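Local coordinates for putative citrate lyase, alfa subunit (Streptococcus mutans, PDB 2HJ0), which is of unestablished function but belongs to the CitF family of citrate lyase alpha subunits and pairs with a second copy of itself in the assembly, at residues H70-R74 / V328-D332; P170-Y175 / T209-N215; F274-G279 / Q366-V371; K301-G307 / G320-L326. All coordinates share one frame; numbering follows the deposited sequence.

Contact 1. Residues H70-R74 / V328-D332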
# COMPACT_ATOMS: atom_id res chain seq x y z
N HIS A 70 2.80 -17.53 3.35
CA HIS A 70 2.29 -16.97 4.59
C HIS A 70 1.55 -18.06 5.35
O HIS A 70 1.24 -19.11 4.79
CB HIS A 70 1.38 -15.78 4.33
CG HIS A 70 0.06 -16.15 3.73
ND1 HIS A 70 -0.25 -15.90 2.41
CD2 HIS A 70 -1.00 -16.80 4.25
CE1 HIS A 70 -1.44 -16.39 2.14
NE2 HIS A 70 -1.92 -16.94 3.24
N HIS A 71 1.27 -17.84 6.63
CA HIS A 71 0.57 -18.84 7.44
C HIS A 71 -0.82 -18.43 7.95
O HIS A 71 -1.27 -18.90 9.01
CB HIS A 71 1.43 -19.25 8.64
CG HIS A 71 1.64 -18.16 9.64
ND1 HIS A 71 2.39 -17.03 9.37
CD2 HIS A 71 1.15 -17.99 10.89
CE1 HIS A 71 2.36 -16.23 10.42
NE2 HIS A 71 1.61 -16.78 11.35
N HIS A 72 -1.52 -17.58 7.20
CA HIS A 72 -2.84 -17.15 7.66
C HIS A 72 -3.88 -18.26 7.69
O HIS A 72 -4.88 -18.15 8.39
CB HIS A 72 -3.34 -15.98 6.82
CG HIS A 72 -2.76 -14.66 7.23
ND1 HIS A 72 -1.94 -13.92 6.41
CD2 HIS A 72 -2.90 -13.94 8.37
CE1 HIS A 72 -1.60 -12.80 7.02
NE2 HIS A 72 -2.18 -12.78 8.21
N PHE A 73 -3.63 -19.34 6.96
CA PHE A 73 -4.56 -20.47 6.95
C PHE A 73 -4.20 -21.49 8.04
O PHE A 73 -4.89 -22.49 8.25
CB PHE A 73 -4.55 -21.17 5.59
CG PHE A 73 -5.20 -20.37 4.52
CD1 PHE A 73 -4.50 -20.00 3.38
CD2 PHE A 73 -6.53 -19.98 4.65
CE1 PHE A 73 -5.11 -19.24 2.40
CE2 PHE A 73 -7.16 -19.23 3.67
CZ PHE A 73 -6.45 -18.86 2.54
N ARG A 74 -3.09 -21.21 8.72
CA ARG A 74 -2.60 -22.06 9.78
C ARG A 74 -2.60 -23.54 9.44
O ARG A 74 -2.13 -23.91 8.37
CB ARG A 74 -3.40 -21.79 11.04
CG ARG A 74 -3.24 -20.37 11.47
CD ARG A 74 -3.52 -20.21 12.93
NE ARG A 74 -4.88 -19.76 13.13
CZ ARG A 74 -5.46 -19.66 14.31
NH1 ARG A 74 -6.72 -19.24 14.40
NH2 ARG A 74 -4.77 -20.00 15.39
N VAL A 328 -3.54 -7.82 12.24
CA VAL A 328 -2.47 -8.33 11.40
C VAL A 328 -2.72 -9.81 11.12
O VAL A 328 -2.16 -10.40 10.20
CB VAL A 328 -1.09 -8.16 12.05
CG1 VAL A 328 -0.91 -9.17 13.19
CG2 VAL A 328 -0.02 -8.33 11.00
N GLN A 329 -3.56 -10.41 11.95
CA GLN A 329 -3.90 -11.81 11.79
C GLN A 329 -5.12 -12.19 12.62
O GLN A 329 -5.25 -11.79 13.78
CB GLN A 329 -2.72 -12.69 12.17
CG GLN A 329 -3.13 -14.08 12.49
CD GLN A 329 -1.96 -14.97 12.74
OE1 GLN A 329 -0.99 -14.58 13.41
NE2 GLN A 329 -2.03 -16.20 12.22
N ASP A 330 -6.03 -12.96 12.02
CA ASP A 330 -7.22 -13.39 12.72
C ASP A 330 -7.03 -14.78 13.27
O ASP A 330 -6.37 -15.60 12.64
CB ASP A 330 -8.41 -13.37 11.78
CG ASP A 330 -8.79 -11.99 11.37
OD1 ASP A 330 -8.80 -11.72 10.15
OD2 ASP A 330 -9.07 -11.18 12.27
N PHE A 331 -7.63 -15.05 14.42
CA PHE A 331 -7.51 -16.36 15.05
C PHE A 331 -8.81 -17.18 15.12
O PHE A 331 -8.88 -18.18 15.83
CB PHE A 331 -6.90 -16.20 16.44
CG PHE A 331 -5.39 -16.11 16.43
CD1 PHE A 331 -4.61 -17.21 16.78
CD2 PHE A 331 -4.75 -14.93 16.07
CE1 PHE A 331 -3.22 -17.13 16.76
CE2 PHE A 331 -3.36 -14.85 16.05
CZ PHE A 331 -2.59 -15.94 16.40
N ASP A 332 -9.84 -16.75 14.38
CA ASP A 332 -11.11 -17.47 14.32
C ASP A 332 -12.01 -16.85 13.26
O ASP A 332 -11.91 -15.66 12.97
CB ASP A 332 -11.81 -17.51 15.69
CG ASP A 332 -12.11 -16.15 16.23
OD1 ASP A 332 -12.52 -16.07 17.41
OD2 ASP A 332 -11.94 -15.15 15.50

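Contact 2. Residues P170-Y175 / T209-N215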
# COMPACT_ATOMS: atom_id res chain seq x y z
N PRO A 170 -7.99 -16.21 -0.49
CA PRO A 170 -9.34 -16.76 -0.62
C PRO A 170 -10.16 -16.18 -1.78
O PRO A 170 -11.21 -16.72 -2.12
CB PRO A 170 -9.96 -16.49 0.75
CG PRO A 170 -9.20 -15.34 1.28
CD PRO A 170 -7.77 -15.67 0.86
N SER A 171 -9.68 -15.09 -2.36
CA SER A 171 -10.36 -14.48 -3.51
C SER A 171 -9.37 -13.62 -4.30
O SER A 171 -8.44 -13.05 -3.74
CB SER A 171 -11.58 -13.64 -3.08
OG SER A 171 -11.23 -12.55 -2.24
N SER A 172 -9.59 -13.53 -5.61
CA SER A 172 -8.72 -12.75 -6.48
C SER A 172 -9.28 -12.67 -7.89
O SER A 172 -9.97 -13.59 -8.33
CB SER A 172 -7.34 -13.40 -6.52
OG SER A 172 -6.53 -12.84 -7.54
N ASP A 173 -9.03 -11.58 -8.61
CA ASP A 173 -9.51 -11.52 -9.99
C ASP A 173 -8.39 -12.08 -10.85
O ASP A 173 -7.37 -12.52 -10.33
CB ASP A 173 -9.85 -10.09 -10.43
CG ASP A 173 -8.77 -9.08 -10.08
OD1 ASP A 173 -7.57 -9.41 -10.22
OD2 ASP A 173 -9.15 -7.94 -9.69
N ALA A 174 -8.57 -12.06 -12.16
CA ALA A 174 -7.57 -12.59 -13.06
C ALA A 174 -6.49 -11.58 -13.34
O ALA A 174 -5.80 -11.66 -14.35
CB ALA A 174 -8.22 -13.04 -14.36
N TYR A 175 -6.33 -10.63 -12.45
CA TYR A 175 -5.29 -9.64 -12.64
C TYR A 175 -4.45 -9.46 -11.39
O TYR A 175 -3.44 -8.76 -11.42
CB TYR A 175 -5.90 -8.31 -13.07
CG TYR A 175 -5.11 -7.60 -14.15
CD1 TYR A 175 -4.72 -8.27 -15.31
CD2 TYR A 175 -4.79 -6.26 -14.03
CE1 TYR A 175 -4.05 -7.62 -16.33
CE2 TYR A 175 -4.11 -5.59 -15.06
CZ TYR A 175 -3.75 -6.28 -16.21
OH TYR A 175 -3.12 -5.62 -17.24
N THR A 209 -11.03 -19.16 -5.24
CA THR A 209 -12.23 -18.67 -5.90
C THR A 209 -11.88 -17.47 -6.74
O THR A 209 -11.33 -16.50 -6.24
CB THR A 209 -13.32 -18.31 -4.87
OG1 THR A 209 -13.09 -17.00 -4.35
CG2 THR A 209 -13.30 -19.32 -3.69
N LEU A 210 -12.20 -17.55 -8.03
CA LEU A 210 -11.91 -16.48 -8.98
C LEU A 210 -13.08 -15.51 -9.10
O LEU A 210 -14.20 -15.89 -9.41
CB LEU A 210 -11.60 -17.07 -10.35
CG LEU A 210 -10.41 -16.42 -11.08
CD1 LEU A 210 -10.21 -17.10 -12.43
CD2 LEU A 210 -10.65 -14.95 -11.27
N VAL A 211 -12.80 -14.24 -8.86
CA VAL A 211 -13.83 -13.23 -8.91
C VAL A 211 -13.67 -12.31 -10.13
O VAL A 211 -12.56 -12.07 -10.59
CB VAL A 211 -13.76 -12.40 -7.61
CG1 VAL A 211 -14.65 -11.16 -7.71
CG2 VAL A 211 -14.19 -13.28 -6.45
N PRO A 212 -14.80 -11.83 -10.69
CA PRO A 212 -14.69 -10.94 -11.85
C PRO A 212 -14.01 -9.62 -11.47
O PRO A 212 -14.15 -9.12 -10.34
CB PRO A 212 -16.15 -10.75 -12.29
CG PRO A 212 -16.93 -10.97 -11.00
CD PRO A 212 -16.20 -12.12 -10.36
N TYR A 213 -13.27 -9.06 -12.42
CA TYR A 213 -12.54 -7.82 -12.22
C TYR A 213 -13.48 -6.62 -12.15
O TYR A 213 -14.45 -6.54 -12.91
CB TYR A 213 -11.56 -7.63 -13.39
CG TYR A 213 -10.60 -6.47 -13.23
CD1 TYR A 213 -11.01 -5.15 -13.46
CD2 TYR A 213 -9.29 -6.69 -12.82
CE1 TYR A 213 -10.13 -4.08 -13.30
CE2 TYR A 213 -8.40 -5.63 -12.65
CZ TYR A 213 -8.83 -4.33 -12.89
OH TYR A 213 -7.96 -3.28 -12.69
N PRO A 214 -13.21 -5.68 -11.24
CA PRO A 214 -12.10 -5.66 -10.28
C PRO A 214 -12.58 -6.21 -8.94
O PRO A 214 -13.70 -5.94 -8.52
CB PRO A 214 -11.77 -4.18 -10.18
CG PRO A 214 -13.15 -3.56 -10.26
CD PRO A 214 -13.76 -4.32 -11.42
N ASN A 215 -11.73 -6.97 -8.26
CA ASN A 215 -12.09 -7.53 -6.97
C ASN A 215 -11.85 -6.48 -5.88
O ASN A 215 -10.91 -5.68 -5.97
CB ASN A 215 -11.25 -8.79 -6.69
CG ASN A 215 -11.54 -9.42 -5.34
OD1 ASN A 215 -12.65 -9.29 -4.82
ND2 ASN A 215 -10.54 -10.12 -4.76

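Contact 3. Residues F274-G279 / Q366-V371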
# COMPACT_ATOMS: atom_id res chain seq x y z
N PHE A 274 -6.86 4.20 26.17
CA PHE A 274 -5.63 3.42 26.32
C PHE A 274 -5.67 2.25 25.34
O PHE A 274 -6.75 1.78 25.00
CB PHE A 274 -5.51 2.91 27.76
CG PHE A 274 -6.35 1.70 28.04
CD1 PHE A 274 -5.81 0.43 27.93
CD2 PHE A 274 -7.70 1.84 28.37
CE1 PHE A 274 -6.60 -0.71 28.14
CE2 PHE A 274 -8.51 0.70 28.57
CZ PHE A 274 -7.95 -0.57 28.46
N SER A 275 -4.51 1.79 24.89
CA SER A 275 -4.45 0.68 23.94
C SER A 275 -3.96 -0.59 24.61
O SER A 275 -3.35 -0.54 25.68
CB SER A 275 -3.50 1.03 22.79
OG SER A 275 -2.21 1.37 23.27
N PHE A 276 -4.22 -1.73 23.99
CA PHE A 276 -3.79 -2.99 24.56
C PHE A 276 -3.87 -4.15 23.58
O PHE A 276 -4.54 -4.09 22.54
CB PHE A 276 -4.65 -3.33 25.78
CG PHE A 276 -6.07 -3.65 25.43
CD1 PHE A 276 -6.99 -2.64 25.18
CD2 PHE A 276 -6.48 -4.96 25.28
CE1 PHE A 276 -8.28 -2.93 24.78
CE2 PHE A 276 -7.78 -5.26 24.87
CZ PHE A 276 -8.68 -4.24 24.62
N GLN A 277 -3.18 -5.23 23.94
CA GLN A 277 -3.18 -6.44 23.15
C GLN A 277 -3.21 -7.61 24.14
O GLN A 277 -2.43 -7.65 25.08
CB GLN A 277 -1.93 -6.52 22.27
CG GLN A 277 -1.89 -7.76 21.41
CD GLN A 277 -0.57 -7.96 20.70
OE1 GLN A 277 -0.23 -7.25 19.75
NE2 GLN A 277 0.20 -8.93 21.18
N THR A 278 -4.14 -8.53 23.93
CA THR A 278 -4.26 -9.71 24.79
C THR A 278 -3.99 -10.96 23.99
O THR A 278 -3.87 -10.93 22.76
CB THR A 278 -5.67 -9.85 25.41
OG1 THR A 278 -6.65 -9.75 24.38
CG2 THR A 278 -5.90 -8.77 26.44
N GLY A 279 -3.91 -12.08 24.70
CA GLY A 279 -3.63 -13.35 24.06
C GLY A 279 -4.70 -13.89 23.14
O GLY A 279 -5.76 -13.29 22.96
N GLN A 366 2.55 2.26 19.73
CA GLN A 366 1.51 3.04 20.34
C GLN A 366 0.74 2.17 21.31
O GLN A 366 -0.31 2.55 21.81
CB GLN A 366 0.58 3.60 19.28
CG GLN A 366 1.31 4.43 18.24
CD GLN A 366 2.07 5.58 18.86
OE1 GLN A 366 3.08 6.03 18.31
NE2 GLN A 366 1.59 6.08 19.99
N LEU A 367 1.29 1.01 21.60
CA LEU A 367 0.64 0.08 22.50
C LEU A 367 0.98 0.38 23.97
O LEU A 367 2.15 0.49 24.33
CB LEU A 367 1.09 -1.32 22.11
CG LEU A 367 0.37 -2.52 22.72
CD1 LEU A 367 -1.12 -2.47 22.42
CD2 LEU A 367 1.00 -3.78 22.14
N ASP A 368 -0.04 0.53 24.82
CA ASP A 368 0.22 0.80 26.24
C ASP A 368 0.50 -0.46 27.04
O ASP A 368 1.31 -0.44 27.97
CB ASP A 368 -0.96 1.54 26.91
CG ASP A 368 -1.20 2.92 26.35
OD1 ASP A 368 -0.20 3.65 26.10
OD2 ASP A 368 -2.38 3.28 26.17
N ILE A 369 -0.17 -1.56 26.71
CA ILE A 369 0.08 -2.78 27.46
C ILE A 369 -0.19 -4.04 26.63
O ILE A 369 -1.05 -4.05 25.76
CB ILE A 369 -0.76 -2.78 28.78
CG1 ILE A 369 -0.23 -3.83 29.73
CG2 ILE A 369 -2.24 -3.04 28.48
CD1 ILE A 369 -0.76 -5.22 29.44
N CYS A 370 0.58 -5.08 26.89
CA CYS A 370 0.40 -6.34 26.20
C CYS A 370 0.46 -7.47 27.23
O CYS A 370 1.18 -7.39 28.23
CB CYS A 370 1.48 -6.53 25.12
SG CYS A 370 3.20 -6.74 25.74
N VAL A 371 -0.32 -8.52 26.97
CA VAL A 371 -0.39 -9.69 27.83
C VAL A 371 0.15 -10.87 27.03
O VAL A 371 -0.46 -11.31 26.06
CB VAL A 371 -1.86 -9.95 28.24
CG1 VAL A 371 -1.93 -11.09 29.24
CG2 VAL A 371 -2.47 -8.67 28.84

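Contact 4. Residues K301-G307 / G320-L326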
# COMPACT_ATOMS: atom_id res chain seq x y z
N LYS A 301 -12.89 4.05 28.10
CA LYS A 301 -12.96 3.38 26.82
C LYS A 301 -11.58 3.35 26.17
O LYS A 301 -10.86 4.35 26.16
CB LYS A 301 -13.95 4.11 25.91
CG LYS A 301 -14.60 3.24 24.88
CD LYS A 301 -15.33 4.06 23.81
CE LYS A 301 -14.35 4.86 22.96
NZ LYS A 301 -14.96 5.41 21.71
N ALA A 302 -11.20 2.19 25.64
CA ALA A 302 -9.91 2.02 24.99
C ALA A 302 -9.98 2.52 23.55
O ALA A 302 -11.01 2.37 22.90
CB ALA A 302 -9.51 0.55 25.02
N ASN A 303 -8.89 3.11 23.06
CA ASN A 303 -8.84 3.60 21.68
C ASN A 303 -8.73 2.48 20.64
O ASN A 303 -9.36 2.55 19.59
CB ASN A 303 -7.68 4.59 21.49
CG ASN A 303 -6.33 3.96 21.81
OD1 ASN A 303 -5.29 4.59 21.60
ND2 ASN A 303 -6.34 2.73 22.31
N PHE A 304 -7.92 1.47 20.91
CA PHE A 304 -7.80 0.35 19.98
C PHE A 304 -7.16 -0.89 20.57
O PHE A 304 -6.48 -0.84 21.60
CB PHE A 304 -7.00 0.76 18.72
CG PHE A 304 -5.52 0.94 18.96
CD1 PHE A 304 -5.02 2.17 19.38
CD2 PHE A 304 -4.64 -0.12 18.82
CE1 PHE A 304 -3.67 2.33 19.65
CE2 PHE A 304 -3.29 0.04 19.09
CZ PHE A 304 -2.81 1.26 19.50
N ALA A 305 -7.41 -2.02 19.91
CA ALA A 305 -6.87 -3.31 20.29
C ALA A 305 -6.03 -3.77 19.09
O ALA A 305 -6.32 -3.43 17.93
CB ALA A 305 -7.99 -4.27 20.57
N LEU A 306 -4.99 -4.56 19.35
CA LEU A 306 -4.10 -5.02 18.29
C LEU A 306 -3.87 -6.52 18.26
O LEU A 306 -4.49 -7.29 18.98
CB LEU A 306 -2.76 -4.32 18.43
CG LEU A 306 -1.68 -4.55 17.39
CD1 LEU A 306 -2.18 -4.09 16.03
CD2 LEU A 306 -0.41 -3.80 17.78
N GLY A 307 -2.95 -6.92 17.38
CA GLY A 307 -2.54 -8.31 17.27
C GLY A 307 -3.36 -9.26 16.44
O GLY A 307 -3.83 -8.96 15.34
N GLY A 320 -18.89 -1.12 22.04
CA GLY A 320 -18.40 0.25 22.12
C GLY A 320 -17.33 0.47 23.19
O GLY A 320 -17.11 1.60 23.61
N LEU A 321 -16.67 -0.60 23.63
CA LEU A 321 -15.64 -0.46 24.65
C LEU A 321 -14.26 -0.17 24.08
O LEU A 321 -13.36 0.32 24.78
CB LEU A 321 -15.57 -1.70 25.52
CG LEU A 321 -16.35 -1.59 26.84
CD1 LEU A 321 -17.85 -1.51 26.56
CD2 LEU A 321 -16.03 -2.82 27.68
N VAL A 322 -14.07 -0.49 22.81
CA VAL A 322 -12.81 -0.22 22.14
C VAL A 322 -13.19 0.43 20.81
O VAL A 322 -13.96 -0.12 20.01
CB VAL A 322 -11.98 -1.53 21.93
CG1 VAL A 322 -12.75 -2.54 21.10
CG2 VAL A 322 -10.66 -1.20 21.26
N ASP A 323 -12.66 1.63 20.59
CA ASP A 323 -12.97 2.39 19.40
C ASP A 323 -12.57 1.77 18.07
O ASP A 323 -13.39 1.65 17.17
CB ASP A 323 -12.36 3.79 19.50
CG ASP A 323 -12.94 4.72 18.47
OD1 ASP A 323 -14.16 4.98 18.55
OD2 ASP A 323 -12.19 5.17 17.57
N LYS A 324 -11.30 1.40 17.93
CA LYS A 324 -10.83 0.80 16.69
C LYS A 324 -10.10 -0.48 17.00
O LYS A 324 -9.82 -0.79 18.15
CB LYS A 324 -9.87 1.73 15.98
CG LYS A 324 -10.43 3.06 15.60
CD LYS A 324 -11.12 3.00 14.26
CE LYS A 324 -11.51 4.38 13.80
NZ LYS A 324 -10.37 5.32 13.78
N ILE A 325 -9.76 -1.22 15.96
CA ILE A 325 -9.02 -2.46 16.13
C ILE A 325 -8.14 -2.71 14.89
O ILE A 325 -8.64 -2.77 13.76
CB ILE A 325 -9.98 -3.64 16.41
CG1 ILE A 325 -9.30 -4.96 16.10
CG2 ILE A 325 -11.22 -3.54 15.57
CD1 ILE A 325 -10.27 -6.10 16.27
N LEU A 326 -6.83 -2.80 15.13
CA LEU A 326 -5.85 -3.03 14.06
C LEU A 326 -5.57 -4.53 14.03
O LEU A 326 -5.21 -5.12 15.04
CB LEU A 326 -4.57 -2.24 14.32
CG LEU A 326 -4.81 -0.75 14.60
CD1 LEU A 326 -3.48 -0.06 14.82
CD2 LEU A 326 -5.56 -0.12 13.45

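Contact 1. Residues H70-R74 / V328-D332
His72 and Gln329 mark the nearest approach of the two backbones, their CA atoms 6.8 Å apart: a type I turn from His71 to Arg74, closed by Arg74 N to His71 O, faces the short strand 329-330, and side chains bridge the gap. With CG beside its backbone N (chi1 -81°), His72 reaches Val328, and its NE2 donates to Val328 O (3.1 Å, 172°) almost straight, in both the ring plane and the carbonyl plane. Gln329 CB sits at the edge of the same ring, 4.0 Å from His72 NE2. Beyond it the extended Gln329 chain brings its amide nearly perpendicular to the His71 ring, with Gln329 NE2 3.8 Å from His71 NE2; Tyr192 OH holds the amide oxygen and Ser100 OG holds His71 ND1. Phe331 CD1 lies over one face of the Arg74 guanidinium, 3.6 Å from Arg74 CZ, with planes 69° apart, and Phe331 O meets the guanidinium edge. The His71 side chain comes within about 3 Å of a bound citric acid, probably from the crystallisation liquor. Tyr192 of helix 191-199 stacks on His71. The turn follows strand 66-69, whereas strand 329-330 pairs with strand 308-309 and leads to Asp332, which N-caps helix 333-341.

Contact 2. Residues P170-Y175 / T209-N215
Asp173 and Asn215 are joined by a nearly straight bond from Asn215 N to Asp173 OD2 (3.1 Å, 167°), which arrives on the anti side of the carboxylate. Asp173 OD1 accepts from Tyr175 N, two residues on, at 2.8 Å and closes an Asx turn; Asp173 CG lies between the backbone N and the carbonyl carbon (chi1 47°), which curls the carboxylate toward its own chain. Val211 N donates to Ser172 O at 3.0 Å, and Thr209 OG1 gives its proton to a lone pair of Pro170 O at 2.9 Å. A weak bond from Ser172 N to Thr209 O completes the single bridge between Ser172 and Leu210, joining the segments after neighbouring strands 164-169 and 202-207. Outward, the Tyr213 ring runs alongside the Asp173 carboxylate, pointing the same way, with Tyr213 CD2 3.4 Å from Asp173 OD2. Tyr175 CB meets the edge of that ring, 3.7 Å from Tyr213 CE2. Pro214, after a cis peptide bond, packs against Phe304 of the second subunit. Since Asn177 ND2 also donates to Asp173 OD2, one buried carboxylate gathers N-H groups from both loops, which fixes its rotation and pins 209-215 to the turn at 173-175.

Contact 3. Residues F274-G279 / Q366-V371
Ser275 and Asp368 grip each other in both directions. Ser275 N donates to Asp368 OD2 (2.9 Å), approaching from above the carboxylate plane, while Asp368 N returns a bond to Ser275 OG at 2.8 Å. The same hydroxyl gives its proton to a lone pair of Gln366 O, 2.7 Å from Ser275 OG, so it serves at once as acceptor and donor to the backbone of the partner segment. Asp368 can reach Ser275 N because its CG stands beside its own backbone N (chi1 -65°), opposite the carbonyl carbon.

Beyond this knot the chains pair as parallel strands: Gln277 N donates to Ile369 O at 3.0 Å, and Gln277 O accepts from Val371 N. The axes of strands 275-277 and 369-371 approach to 4.8 Å at 17°. In the mixed, Rossmann-like sheet these strands lie side by side where the strand order reverses: strands 302-305, 322-327 and 346-348 follow on one flank, and 409-413 and 440-442 on the other.

On one face of the sheet Phe276 CB touches Ile369 CG2 at 3.6 Å, and the Phe276 side chain is backed by Met313 and Leu316 of helix 311-318. On the other face Leu367 CD2 lies 4.0 Å from Gln277 CB, and Tyr354 OH holds the amide oxygen of Gln277. Thr278 and Val371 run side by side, their CG2 methyls 4.2 Å apart, with helix 282-297 over Thr278. Back at the Ser275 end, Asp368 OD1 has a long, weak ion pair with Lys408, and Gln366 packs against Tyr175 of the second subunit.

Contact 4. Residues K301-G307 / G320-L326
Ala302 and Val322 begin a parallel pairing that runs on through Phe304 with Lys324 and Ala305 with Ile325, the two strands of a beta-alpha-beta unit whose helix, 311-318, packs on one face of the pair. Ala302 N donates to Leu321 O (3.0 Å) and Leu326 N to Ala305 O (2.9 Å). Between them both chains turn a corner, at Asn303 and Asp323, and here two successive carbonyls are used: Ala302 O accepts from Asp323 N and Asn303 O from Lys324 N.

On the face toward helix 311-318, Val322 CG2 comes to 3.5 Å from Phe304 CA and 4.1 Å from Ala305 CB; its placement anti to the backbone N aims this methyl across at the neighbouring strand. Met313 and Leu316 of the helix back Ala305 and Val322. The other face carries Phe304 and Lys324, and Leu326 adds its CD1, 4.2 Å from Phe304 CD2. Pro214 of the second subunit packs on Leu326, and its carbonyl takes a weak bond from Lys324 NZ. Leu306 CD1 closes the row at 3.5 Å from Leu326 CB.

At the opposite end the methylenes of Lys301 pass over the carbonyls of Gly320 and Leu321. A bend at chi3 (67°) then brings Lys301 NZ to Asp323 OD1, a weakly hydrogen-bonded salt bridge of 3.3 Å.

From the N terminus, the loop after strand 66-69 opens contact 1, which closes only at 328-332. Within that span contact 2 closes first, joining the loops that follow the neighbouring strands 164-169 and 202-207 of the first large sheet, and meets contact 1 where Phe73 packs on Pro170. Contact 3 opens next at 274-279 and crosses contact 1, closing after it at 366-371. Contact 4 opens and closes inside both longer loops. Contacts 3 and 4 share the second sheet, with strands 275-277 and 302-305 as neighbours. Contact 1 ties the first sheet's loop to the chain leaving strand 322-327, and touches contact 4 through Val328 and Gly307. Contacts 2, 3 and 4 all reach the second subunit.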